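Local coordinates for protein beta-phosphoglucomutase (Bacteroides vulgatus, PDB 3DV9) that probably interconverts beta-glucose 1-phosphate and glucose 6-phosphate as a magnesium-dependent phosphoglucomutase of the haloacid dehalogenase family, at residues A[22-33]-A[180-190]; A[199-210]-A[222-233]. All blocks are in the same frame, centred on the assembly; numbering follows the deposited sequence.

Contact 1 (A[22-33]-A[180-190]); sequences DLKAVLFDMDGV and FKPNEALVIEN. With MG (magnesium ion), chain B; PO4 (phosphate ion), chain C.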
loop_
_atom_site.group_PDB
_atom_site.type_symbol
_atom_site.label_atom_id
_atom_site.label_comp_id
_atom_site.label_asym_id
_atom_site.label_seq_id
_atom_site.Cartn_x
_atom_site.Cartn_y
_atom_site.Cartn_z
ATOM N N ASP A 22 -4.895 -10.076 -17.915
ATOM C CA ASP A 22 -3.729 -10.673 -18.559
ATOM C C ASP A 22 -2.505 -10.299 -17.699
ATOM O O ASP A 22 -1.845 -9.286 -17.904
ATOM C CB ASP A 22 -3.645 -10.149 -19.999
ATOM C CG ASP A 22 -2.431 -10.663 -20.752
ATOM O OD1 ASP A 22 -1.836 -11.680 -20.342
ATOM O OD2 ASP A 22 -2.082 -10.040 -21.787
ATOM N N LEU A 23 -2.273 -11.109 -16.681
ATOM C CA LEU A 23 -1.408 -10.709 -15.598
ATOM C C LEU A 23 0.058 -10.538 -16.017
ATOM O O LEU A 23 0.677 -11.487 -16.538
ATOM C CB LEU A 23 -1.516 -11.704 -14.448
ATOM C CG LEU A 23 -0.755 -11.293 -13.182
ATOM C CD1 LEU A 23 -1.254 -9.988 -12.621
ATOM C CD2 LEU A 23 -0.894 -12.356 -12.086
ATOM N N LYS A 24 0.596 -9.327 -15.797
ATOM C CA LYS A 24 1.998 -9.048 -16.093
ATOM C C LYS A 24 2.739 -8.463 -14.900
ATOM O O LYS A 24 3.960 -8.525 -14.837
ATOM C CB LYS A 24 2.110 -8.098 -17.290
ATOM C CG LYS A 24 1.385 -8.618 -18.513
ATOM C CD LYS A 24 1.738 -7.821 -19.746
ATOM C CE LYS A 24 0.886 -8.274 -20.948
ATOM N NZ LYS A 24 1.328 -9.561 -21.560
ATOM N N ALA A 25 2.000 -7.843 -13.996
ATOM C CA ALA A 25 2.632 -7.070 -12.927
ATOM C C ALA A 25 1.853 -7.206 -11.621
ATOM O O ALA A 25 0.625 -7.344 -11.619
ATOM C CB ALA A 25 2.683 -5.545 -13.343
ATOM N N VAL A 26 2.574 -7.095 -10.510
ATOM C CA VAL A 26 1.949 -7.117 -9.175
ATOM C C VAL A 26 2.539 -5.940 -8.405
ATOM O O VAL A 26 3.754 -5.870 -8.175
ATOM C CB VAL A 26 2.136 -8.467 -8.398
ATOM C CG1 VAL A 26 1.280 -8.461 -7.076
ATOM C CG2 VAL A 26 1.744 -9.681 -9.263
ATOM N N LEU A 27 1.655 -5.002 -8.055
ATOM C CA LEU A 27 2.014 -3.721 -7.454
ATOM C C LEU A 27 1.815 -3.822 -5.971
ATOM O O LEU A 27 0.679 -3.896 -5.498
ATOM C CB LEU A 27 1.105 -2.592 -8.004
ATOM C CG LEU A 27 1.481 -2.052 -9.380
ATOM C CD1 LEU A 27 2.177 -3.002 -10.307
ATOM C CD2 LEU A 27 0.290 -1.289 -10.043
ATOM N N PHE A 28 2.917 -3.849 -5.221
ATOM C CA PHE A 28 2.857 -4.007 -3.754
ATOM C C PHE A 28 2.968 -2.710 -3.009
ATOM O O PHE A 28 3.959 -1.952 -3.143
ATOM C CB PHE A 28 4.003 -4.883 -3.272
ATOM C CG PHE A 28 3.849 -6.317 -3.608
ATOM C CD1 PHE A 28 3.314 -7.192 -2.650
ATOM C CD2 PHE A 28 4.236 -6.810 -4.852
ATOM C CE1 PHE A 28 3.158 -8.564 -2.929
ATOM C CE2 PHE A 28 4.076 -8.187 -5.161
ATOM C CZ PHE A 28 3.560 -9.059 -4.194
ATOM N N ASP A 29 1.998 -2.473 -2.131
ATOM C CA ASP A 29 2.266 -1.489 -1.116
ATOM C C ASP A 29 3.498 -1.892 -0.247
ATOM O O ASP A 29 3.832 -3.087 -0.135
ATOM C CB ASP A 29 1.024 -1.348 -0.240
ATOM C CG ASP A 29 1.212 -0.374 0.845
ATOM O OD1 ASP A 29 1.637 0.763 0.529
ATOM O OD2 ASP A 29 0.978 -0.752 2.006
HETATM N N MSE A 30 4.203 -0.917 0.352
HETATM C CA MSE A 30 5.335 -1.292 1.215
HETATM C C MSE A 30 5.005 -1.520 2.714
HETATM O O MSE A 30 5.136 -2.614 3.252
HETATM C CB MSE A 30 6.487 -0.288 1.091
HETATM C CG MSE A 30 7.734 -0.818 1.820
HETATM SE SE MSE A 30 9.220 0.393 1.619
HETATM C CE MSE A 30 8.523 1.855 2.739
ATOM N N ASP A 31 4.607 -0.458 3.392
ATOM C CA ASP A 31 4.369 -0.537 4.842
ATOM C C ASP A 31 3.154 -1.395 5.171
ATOM O O ASP A 31 2.055 -1.120 4.714
ATOM C CB ASP A 31 4.188 0.864 5.408
ATOM C CG ASP A 31 5.444 1.703 5.280
ATOM O OD1 ASP A 31 6.518 1.281 5.730
ATOM O OD2 ASP A 31 5.333 2.800 4.705
ATOM N N GLY A 32 3.361 -2.415 6.023
ATOM C CA GLY A 32 2.278 -3.315 6.364
ATOM C C GLY A 32 1.995 -4.392 5.329
ATOM O O GLY A 32 1.021 -5.140 5.465
ATOM N N VAL A 33 2.831 -4.470 4.280
ATOM C CA VAL A 33 2.681 -5.533 3.256
ATOM C C VAL A 33 4.025 -6.223 3.062
ATOM O O VAL A 33 4.146 -7.448 3.238
ATOM C CB VAL A 33 2.140 -4.928 1.919
ATOM C CG1 VAL A 33 2.254 -5.957 0.759
ATOM C CG2 VAL A 33 0.673 -4.425 2.124
ATOM N N PHE A 180 2.185 -0.953 -18.192
ATOM C CA PHE A 180 1.051 -1.883 -18.038
ATOM C C PHE A 180 -0.332 -1.244 -18.147
ATOM O O PHE A 180 -0.540 -0.093 -17.737
ATOM C CB PHE A 180 1.178 -2.626 -16.696
ATOM C CG PHE A 180 2.493 -3.285 -16.522
ATOM C CD1 PHE A 180 2.868 -4.332 -17.383
ATOM C CD2 PHE A 180 3.372 -2.899 -15.487
ATOM C CE1 PHE A 180 4.116 -4.955 -17.241
ATOM C CE2 PHE A 180 4.610 -3.516 -15.329
ATOM C CZ PHE A 180 5.006 -4.562 -16.207
ATOM N N LYS A 181 -1.285 -2.013 -18.659
ATOM C CA LYS A 181 -2.714 -1.643 -18.643
ATOM C C LYS A 181 -3.333 -2.020 -17.294
ATOM O O LYS A 181 -2.779 -2.872 -16.586
ATOM C CB LYS A 181 -3.441 -2.363 -19.791
ATOM C CG LYS A 181 -2.807 -2.065 -21.190
ATOM C CD LYS A 181 -3.721 -2.420 -22.324
ATOM C CE LYS A 181 -3.916 -3.926 -22.474
ATOM N NZ LYS A 181 -4.912 -4.251 -23.589
ATOM N N PRO A 182 -4.456 -1.376 -16.908
ATOM C CA PRO A 182 -5.017 -1.712 -15.593
ATOM C C PRO A 182 -5.401 -3.183 -15.432
ATOM O O PRO A 182 -5.280 -3.718 -14.326
ATOM C CB PRO A 182 -6.240 -0.797 -15.481
ATOM C CG PRO A 182 -5.888 0.384 -16.421
ATOM C CD PRO A 182 -5.244 -0.305 -17.575
ATOM N N ASN A 183 -5.813 -3.832 -16.518
ATOM C CA ASN A 183 -6.169 -5.262 -16.480
ATOM C C ASN A 183 -4.949 -6.216 -16.609
ATOM O O ASN A 183 -5.116 -7.416 -16.820
ATOM C CB ASN A 183 -7.203 -5.596 -17.554
ATOM C CG ASN A 183 -6.630 -5.500 -18.940
ATOM O OD1 ASN A 183 -5.971 -4.510 -19.278
ATOM N ND2 ASN A 183 -6.899 -6.525 -19.772
ATOM N N GLU A 184 -3.743 -5.675 -16.502
ATOM C CA GLU A 184 -2.497 -6.467 -16.519
ATOM C C GLU A 184 -1.812 -6.488 -15.154
ATOM O O GLU A 184 -0.686 -6.964 -15.022
ATOM C CB GLU A 184 -1.518 -5.936 -17.589
ATOM C CG GLU A 184 -2.034 -6.107 -19.023
ATOM C CD GLU A 184 -1.167 -5.413 -20.085
ATOM O OE1 GLU A 184 -0.385 -4.488 -19.749
ATOM O OE2 GLU A 184 -1.301 -5.796 -21.265
ATOM N N ALA A 185 -2.457 -5.876 -14.161
ATOM C CA ALA A 185 -1.857 -5.735 -12.837
ATOM C C ALA A 185 -2.807 -6.125 -11.689
ATOM O O ALA A 185 -4.032 -6.225 -11.876
ATOM C CB ALA A 185 -1.331 -4.298 -12.640
ATOM N N LEU A 186 -2.195 -6.406 -10.524
ATOM C CA LEU A 186 -2.905 -6.539 -9.244
ATOM C C LEU A 186 -2.322 -5.492 -8.281
ATOM O O LEU A 186 -1.136 -5.193 -8.333
ATOM C CB LEU A 186 -2.637 -7.924 -8.621
ATOM C CG LEU A 186 -3.364 -9.201 -9.039
ATOM C CD1 LEU A 186 -3.460 -9.349 -10.506
ATOM C CD2 LEU A 186 -2.719 -10.423 -8.379
ATOM N N VAL A 187 -3.155 -4.948 -7.400
ATOM C CA VAL A 187 -2.671 -4.100 -6.314
ATOM C C VAL A 187 -2.781 -4.927 -5.028
ATOM O O VAL A 187 -3.805 -5.548 -4.776
ATOM C CB VAL A 187 -3.501 -2.799 -6.188
ATOM C CG1 VAL A 187 -3.227 -2.086 -4.836
ATOM C CG2 VAL A 187 -3.222 -1.863 -7.386
ATOM N N ILE A 188 -1.704 -4.947 -4.263
ATOM C CA ILE A 188 -1.702 -5.644 -2.936
ATOM C C ILE A 188 -1.585 -4.572 -1.860
ATOM O O ILE A 188 -0.531 -3.947 -1.695
ATOM C CB ILE A 188 -0.543 -6.651 -2.832
ATOM C CG1 ILE A 188 -0.440 -7.538 -4.086
ATOM C CG2 ILE A 188 -0.695 -7.489 -1.531
ATOM C CD1 ILE A 188 -1.746 -8.330 -4.359
ATOM N N GLU A 189 -2.681 -4.380 -1.115
ATOM C CA GLU A 189 -2.816 -3.279 -0.165
ATOM C C GLU A 189 -3.265 -3.765 1.216
ATOM O O GLU A 189 -3.968 -4.790 1.316
ATOM C CB GLU A 189 -3.799 -2.243 -0.723
ATOM C CG GLU A 189 -3.032 -1.148 -1.455
ATOM C CD GLU A 189 -2.335 -0.129 -0.473
ATOM O OE1 GLU A 189 -2.347 -0.336 0.782
ATOM O OE2 GLU A 189 -1.760 0.875 -0.963
ATOM N N ASN A 190 -2.945 -2.986 2.263
ATOM C CA ASN A 190 -3.370 -3.395 3.628
ATOM C C ASN A 190 -4.163 -2.306 4.359
ATOM O O ASN A 190 -4.579 -2.541 5.488
ATOM C CB ASN A 190 -2.150 -3.758 4.491
ATOM C CG ASN A 190 -1.288 -2.536 4.789
ATOM O OD1 ASN A 190 -0.967 -1.773 3.886
ATOM N ND2 ASN A 190 -1.008 -2.294 6.046
HETATM MG MG MG B . 0.345 0.094 3.883
HETATM P P PO4 C . 2.341 2.694 2.700
HETATM O O1 PO4 C . 3.462 1.944 2.009
HETATM O O2 PO4 C . 1.499 1.766 3.531
HETATM O O3 PO4 C . 1.457 3.404 1.671
HETATM O O4 PO4 C . 2.880 3.793 3.608
HETATM O O HOH W 1 -2.931 -7.644 -22.282
HETATM O O HOH W 2 1.018 2.038 3.439
HETATM O O HOH W 3 -1.342 1.216 2.598
#
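D29 and N190 meet through the magnesium ion they share. D29 OD2 binds the metal at 2.1 Å, N190 OD1 at 2.3 Å and the backbone O of D31 also at 2.3 Å; E65, a water and either a phosphate oxygen or a second water that overlaps it complete the shell. The D29 carboxylate and N190 amide planes lie only 19° apart, and the metal between OD2 and OD1 lets these two oxygens approach to 2.9 Å. N190 carries its CG between backbone N and carbonyl carbon (chi1 67°), which swings OD1 round to the ion.

In the second shell, E189 sets its carboxylate beside that of D29; K165 forms a salt bridge to both, and Y171 hydrogen-bonds E189 OE2. The OE1 of E189 also accepts from N190 N through its anti lone pair.

D29, D31 and V33 fit the DxDx(T/V) signature of haloacid dehalogenase-like enzymes, at the carboxyl end of a strand in a Rossmann-like parallel sheet, with D29 probably the nucleophile. Strand 25-29 runs parallel to strand 185-189, held by alternating bonds such as L27 N to L186 O (2.8 Å) and I188 N to L27 O (2.9 Å).

On one face I188 lays CG1 over the F28 ring, 4.2 Å from its centroid, and against V26 CG1; V33 CG1 reaches the edge of that ring in plane. On the other, A25 CB sits over the F180 ring. Farthest from the metal, E184 O accepts from both K24 N and A25 N, while a water bridges the carboxylates of D22 and E184.

Contact 2 (A[199-210]-A[222-233]); sequences VAAGIFTIAVNT and GANLLFHSMPDF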
loop_
_atom_site.group_PDB
_atom_site.type_symbol
_atom_site.label_atom_id
_atom_site.label_comp_id
_atom_site.label_asym_id
_atom_site.label_seq_id
_atom_site.Cartn_x
_atom_site.Cartn_y
_atom_site.Cartn_z
ATOM N N VAL A 199 -8.503 0.879 -6.197
ATOM C CA VAL A 199 -9.826 0.721 -6.800
ATOM C C VAL A 199 -10.081 1.921 -7.744
ATOM O O VAL A 199 -10.566 1.757 -8.908
ATOM C CB VAL A 199 -10.880 0.596 -5.704
ATOM C CG1 VAL A 199 -12.290 0.671 -6.281
ATOM C CG2 VAL A 199 -10.699 -0.721 -5.009
ATOM N N ALA A 200 -9.696 3.112 -7.280
ATOM C CA ALA A 200 -9.871 4.345 -8.088
ATOM C C ALA A 200 -9.001 4.298 -9.340
ATOM O O ALA A 200 -9.320 4.951 -10.337
ATOM C CB ALA A 200 -9.546 5.632 -7.262
ATOM N N ALA A 201 -7.856 3.600 -9.268
ATOM C CA ALA A 201 -6.983 3.423 -10.429
ATOM C C ALA A 201 -7.492 2.372 -11.428
ATOM O O ALA A 201 -6.913 2.214 -12.508
ATOM C CB ALA A 201 -5.563 3.063 -9.992
ATOM N N GLY A 202 -8.575 1.693 -11.062
ATOM C CA GLY A 202 -9.224 0.658 -11.858
ATOM C C GLY A 202 -8.461 -0.644 -12.017
ATOM O O GLY A 202 -8.681 -1.379 -12.996
ATOM N N ILE A 203 -7.640 -0.963 -11.008
ATOM C CA ILE A 203 -6.838 -2.205 -10.994
ATOM C C ILE A 203 -7.459 -3.127 -9.959
ATOM O O ILE A 203 -7.891 -2.672 -8.911
ATOM C CB ILE A 203 -5.377 -1.936 -10.561
ATOM C CG1 ILE A 203 -4.762 -0.774 -11.392
ATOM C CG2 ILE A 203 -4.514 -3.259 -10.549
ATOM C CD1 ILE A 203 -3.499 -0.159 -10.740
ATOM N N PHE A 204 -7.490 -4.411 -10.286
ATOM C CA PHE A 204 -7.988 -5.436 -9.397
ATOM C C PHE A 204 -7.176 -5.329 -8.098
ATOM O O PHE A 204 -5.960 -5.376 -8.109
ATOM C CB PHE A 204 -7.865 -6.815 -10.062
ATOM C CG PHE A 204 -8.467 -7.924 -9.248
ATOM C CD1 PHE A 204 -9.755 -8.409 -9.559
ATOM C CD2 PHE A 204 -7.732 -8.543 -8.212
ATOM C CE1 PHE A 204 -10.338 -9.428 -8.814
ATOM C CE2 PHE A 204 -8.312 -9.590 -7.475
ATOM C CZ PHE A 204 -9.609 -10.048 -7.796
ATOM N N THR A 205 -7.891 -5.116 -6.994
ATOM C CA THR A 205 -7.258 -4.714 -5.741
ATOM C C THR A 205 -7.476 -5.765 -4.674
ATOM O O THR A 205 -8.634 -6.122 -4.367
ATOM C CB THR A 205 -7.686 -3.255 -5.296
ATOM O OG1 THR A 205 -7.180 -2.308 -6.252
ATOM C CG2 THR A 205 -7.121 -2.902 -3.880
ATOM N N ILE A 206 -6.373 -6.253 -4.098
ATOM C CA ILE A 206 -6.434 -7.283 -3.056
ATOM C C ILE A 206 -6.047 -6.662 -1.726
ATOM O O ILE A 206 -4.936 -6.090 -1.555
ATOM C CB ILE A 206 -5.515 -8.504 -3.396
ATOM C CG1 ILE A 206 -6.000 -9.235 -4.651
ATOM C CG2 ILE A 206 -5.356 -9.458 -2.141
ATOM C CD1 ILE A 206 -4.909 -10.147 -5.211
ATOM N N ALA A 207 -6.951 -6.760 -0.743
ATOM C CA ALA A 207 -6.623 -6.324 0.609
ATOM C C ALA A 207 -6.019 -7.486 1.401
ATOM O O ALA A 207 -6.461 -8.619 1.307
ATOM C CB ALA A 207 -7.850 -5.811 1.377
ATOM N N VAL A 208 -5.006 -7.161 2.180
ATOM C CA VAL A 208 -4.412 -8.135 3.111
ATOM C C VAL A 208 -4.394 -7.415 4.444
ATOM O O VAL A 208 -3.689 -6.391 4.621
ATOM C CB VAL A 208 -2.948 -8.524 2.681
ATOM C CG1 VAL A 208 -2.341 -9.536 3.678
ATOM C CG2 VAL A 208 -2.859 -9.038 1.210
ATOM N N ASN A 209 -5.197 -7.912 5.379
ATOM C CA ASN A 209 -5.380 -7.205 6.650
ATOM C C ASN A 209 -4.267 -7.566 7.633
ATOM O O ASN A 209 -4.361 -8.569 8.319
ATOM C CB ASN A 209 -6.773 -7.446 7.264
ATOM C CG ASN A 209 -7.061 -6.471 8.375
ATOM O OD1 ASN A 209 -6.155 -5.744 8.793
ATOM N ND2 ASN A 209 -8.301 -6.430 8.851
ATOM N N THR A 210 -3.242 -6.713 7.746
ATOM C CA THR A 210 -2.110 -7.065 8.581
ATOM C C THR A 210 -2.089 -6.204 9.816
ATOM O O THR A 210 -1.110 -6.219 10.576
ATOM C CB THR A 210 -0.787 -6.825 7.814
ATOM O OG1 THR A 210 -0.690 -5.426 7.496
ATOM C CG2 THR A 210 -0.733 -7.669 6.525
ATOM N N GLY A 222 -13.912 -1.199 -1.464
ATOM C CA GLY A 222 -14.123 -1.898 -2.750
ATOM C C GLY A 222 -13.046 -2.942 -3.066
ATOM O O GLY A 222 -12.878 -3.303 -4.202
ATOM N N ALA A 223 -12.351 -3.478 -2.059
ATOM C CA ALA A 223 -11.322 -4.518 -2.328
ATOM C C ALA A 223 -11.994 -5.655 -3.069
ATOM O O ALA A 223 -13.121 -6.097 -2.705
ATOM C CB ALA A 223 -10.739 -5.082 -1.027
ATOM N N ASN A 224 -11.321 -6.146 -4.088
ATOM C CA ASN A 224 -11.900 -7.243 -4.882
ATOM C C ASN A 224 -11.789 -8.591 -4.195
ATOM O O ASN A 224 -12.635 -9.473 -4.382
ATOM C CB ASN A 224 -11.320 -7.287 -6.285
ATOM C CG ASN A 224 -11.561 -5.991 -7.030
ATOM O OD1 ASN A 224 -10.726 -5.090 -6.999
ATOM N ND2 ASN A 224 -12.737 -5.867 -7.661
ATOM N N LEU A 225 -10.737 -8.749 -3.404
ATOM C CA LEU A 225 -10.540 -9.912 -2.562
ATOM C C LEU A 225 -9.862 -9.459 -1.269
ATOM O O LEU A 225 -9.187 -8.404 -1.215
ATOM C CB LEU A 225 -9.652 -10.950 -3.261
ATOM C CG LEU A 225 -10.161 -11.824 -4.407
ATOM C CD1 LEU A 225 -8.996 -12.684 -4.936
ATOM C CD2 LEU A 225 -11.329 -12.695 -3.938
ATOM N N LEU A 226 -10.029 -10.248 -0.211
ATOM C CA LEU A 226 -9.378 -9.957 1.057
ATOM C C LEU A 226 -8.723 -11.224 1.583
ATOM O O LEU A 226 -9.366 -12.302 1.629
ATOM C CB LEU A 226 -10.380 -9.426 2.117
ATOM C CG LEU A 226 -9.700 -8.956 3.425
ATOM C CD1 LEU A 226 -10.439 -7.749 3.975
ATOM C CD2 LEU A 226 -9.693 -10.119 4.386
ATOM N N PHE A 227 -7.461 -11.095 1.975
ATOM C CA PHE A 227 -6.776 -12.183 2.757
ATOM C C PHE A 227 -6.460 -11.725 4.159
ATOM O O PHE A 227 -6.290 -10.537 4.430
ATOM C CB PHE A 227 -5.509 -12.634 2.047
ATOM C CG PHE A 227 -5.774 -13.212 0.680
ATOM C CD1 PHE A 227 -6.117 -14.553 0.538
ATOM C CD2 PHE A 227 -5.729 -12.405 -0.452
ATOM C CE1 PHE A 227 -6.416 -15.098 -0.696
ATOM C CE2 PHE A 227 -6.008 -12.929 -1.698
ATOM C CZ PHE A 227 -6.373 -14.290 -1.838
ATOM N N HIS A 228 -6.341 -12.685 5.062
ATOM C CA HIS A 228 -6.247 -12.355 6.485
ATOM C C HIS A 228 -4.812 -12.048 6.947
ATOM O O HIS A 228 -4.608 -11.616 8.078
ATOM C CB HIS A 228 -6.890 -13.499 7.274
ATOM C CG HIS A 228 -8.359 -13.633 6.974
ATOM N ND1 HIS A 228 -9.270 -12.638 7.253
ATOM C CD2 HIS A 228 -9.050 -14.599 6.322
ATOM C CE1 HIS A 228 -10.473 -13.013 6.850
ATOM N NE2 HIS A 228 -10.370 -14.203 6.285
ATOM N N SER A 229 -3.823 -12.339 6.091
ATOM C CA SER A 229 -2.407 -12.169 6.452
ATOM C C SER A 229 -1.565 -12.338 5.186
ATOM O O SER A 229 -2.028 -12.940 4.197
ATOM C CB SER A 229 -1.958 -13.255 7.462
ATOM O OG SER A 229 -1.941 -14.545 6.858
HETATM N N MSE A 230 -0.306 -11.941 5.260
HETATM C CA MSE A 230 0.576 -12.155 4.099
HETATM C C MSE A 230 0.864 -13.662 3.907
HETATM O O MSE A 230 0.956 -14.137 2.786
HETATM C CB MSE A 230 1.846 -11.301 4.170
HETATM C CG MSE A 230 1.653 -9.854 3.793
HETATM SE SE MSE A 230 1.018 -9.600 1.984
HETATM C CE MSE A 230 2.638 -9.835 0.990
ATOM N N PRO A 231 1.048 -14.430 5.007
ATOM C CA PRO A 231 1.123 -15.879 4.727
ATOM C C PRO A 231 -0.106 -16.477 4.001
ATOM O O PRO A 231 0.049 -17.359 3.145
ATOM C CB PRO A 231 1.265 -16.474 6.145
ATOM C CG PRO A 231 2.055 -15.368 6.911
ATOM C CD PRO A 231 1.364 -14.106 6.425
ATOM N N ASP A 232 -1.300 -15.984 4.320
ATOM C CA ASP A 232 -2.565 -16.387 3.674
ATOM C C ASP A 232 -2.482 -16.066 2.172
ATOM O O ASP A 232 -2.764 -16.908 1.303
ATOM C CB ASP A 232 -3.755 -15.672 4.385
ATOM C CG ASP A 232 -5.147 -16.235 4.008
ATOM O OD1 ASP A 232 -5.211 -17.420 3.610
ATOM O OD2 ASP A 232 -6.202 -15.510 4.141
ATOM N N PHE A 233 -2.066 -14.837 1.881
ATOM C CA PHE A 233 -1.918 -14.387 0.486
ATOM C C PHE A 233 -0.903 -15.289 -0.265
ATOM O O PHE A 233 -1.195 -15.830 -1.333
ATOM C CB PHE A 233 -1.512 -12.916 0.454
ATOM C CG PHE A 233 -1.215 -12.417 -0.916
ATOM C CD1 PHE A 233 -2.173 -12.490 -1.916
ATOM C CD2 PHE A 233 0.070 -11.970 -1.225
ATOM C CE1 PHE A 233 -1.893 -12.035 -3.230
ATOM C CE2 PHE A 233 0.377 -11.503 -2.526
ATOM C CZ PHE A 233 -0.604 -11.568 -3.541
HETATM O O HOH W 4 -10.743 -2.670 -8.345
#
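T205 and N224 grip each other twice: T205 N donates to the side-chain OD1 of N224 (2.8 Å), and N224 N returns a 2.7 Å bond to T205 O. The amide oxygen accepts a further hydrogen bond from a water that also donates to I203 O. The pair stands where strand 204-208 and the parallel edge strand 225-227, joined through helix 215-219 as a beta-alpha-beta unit, begin to pair. Pairing continues by the backbone, A207 N to L225 O, F227 N to A207 O and N209 N to F227 O.

Next to this pair lies the ring of F204, carried alongside N224 and L225 by a first torsion that sets CG anti to the backbone N (chi1 -175°). N224 CB stands over one face, 3.6 Å from the centroid, with the amide stacked 19° from the ring plane; L225 CD1 meets the ring edge in plane. Replacing F204 with an alanine would probably open a gap beside N224 and L225 and leave the N224 amide freer to turn away from T205 N. A8 of helix 2-16 touches the ring as well.

Farther along, I206 CG2 meets the edge of the F227 ring, 3.4 Å from CD2, and helix 230-244 covers this side through F233, whose CA lies over a face of the F227 ring. A207 CB, on the opposite side of the sheet, meets A223 CB. S229 is the N-cap of that helix, its OG accepting from D232 N, while H228 N donates to D232 OD2 in a nearly straight 3.0 Å bond (178°).

Overall arrangement
Contact 1 joins two central strands of the parallel sheet and is almost wholly buried, the end at D29 and N190 devoted to metal and phosphate; contact 2 joins strand 204-208 to the edge strand, is partly exposed, and spends its side-chain polarity on an amide bond to the backbone and a helix cap. Strands 185-189 and 204-208 are neighbours, so the two contacts are successive parts of one sheet, joined by a probable hydrogen bond from V208 N to E189 O. Helix 230-244, whose start belongs to contact 2, also covers contact 1, where F233 touches I188. Near the magnesium, T210 OG1 probably hydrogen-bonds G32 O, 2.7 Å away, linking the outer pair to the metal-binding loop.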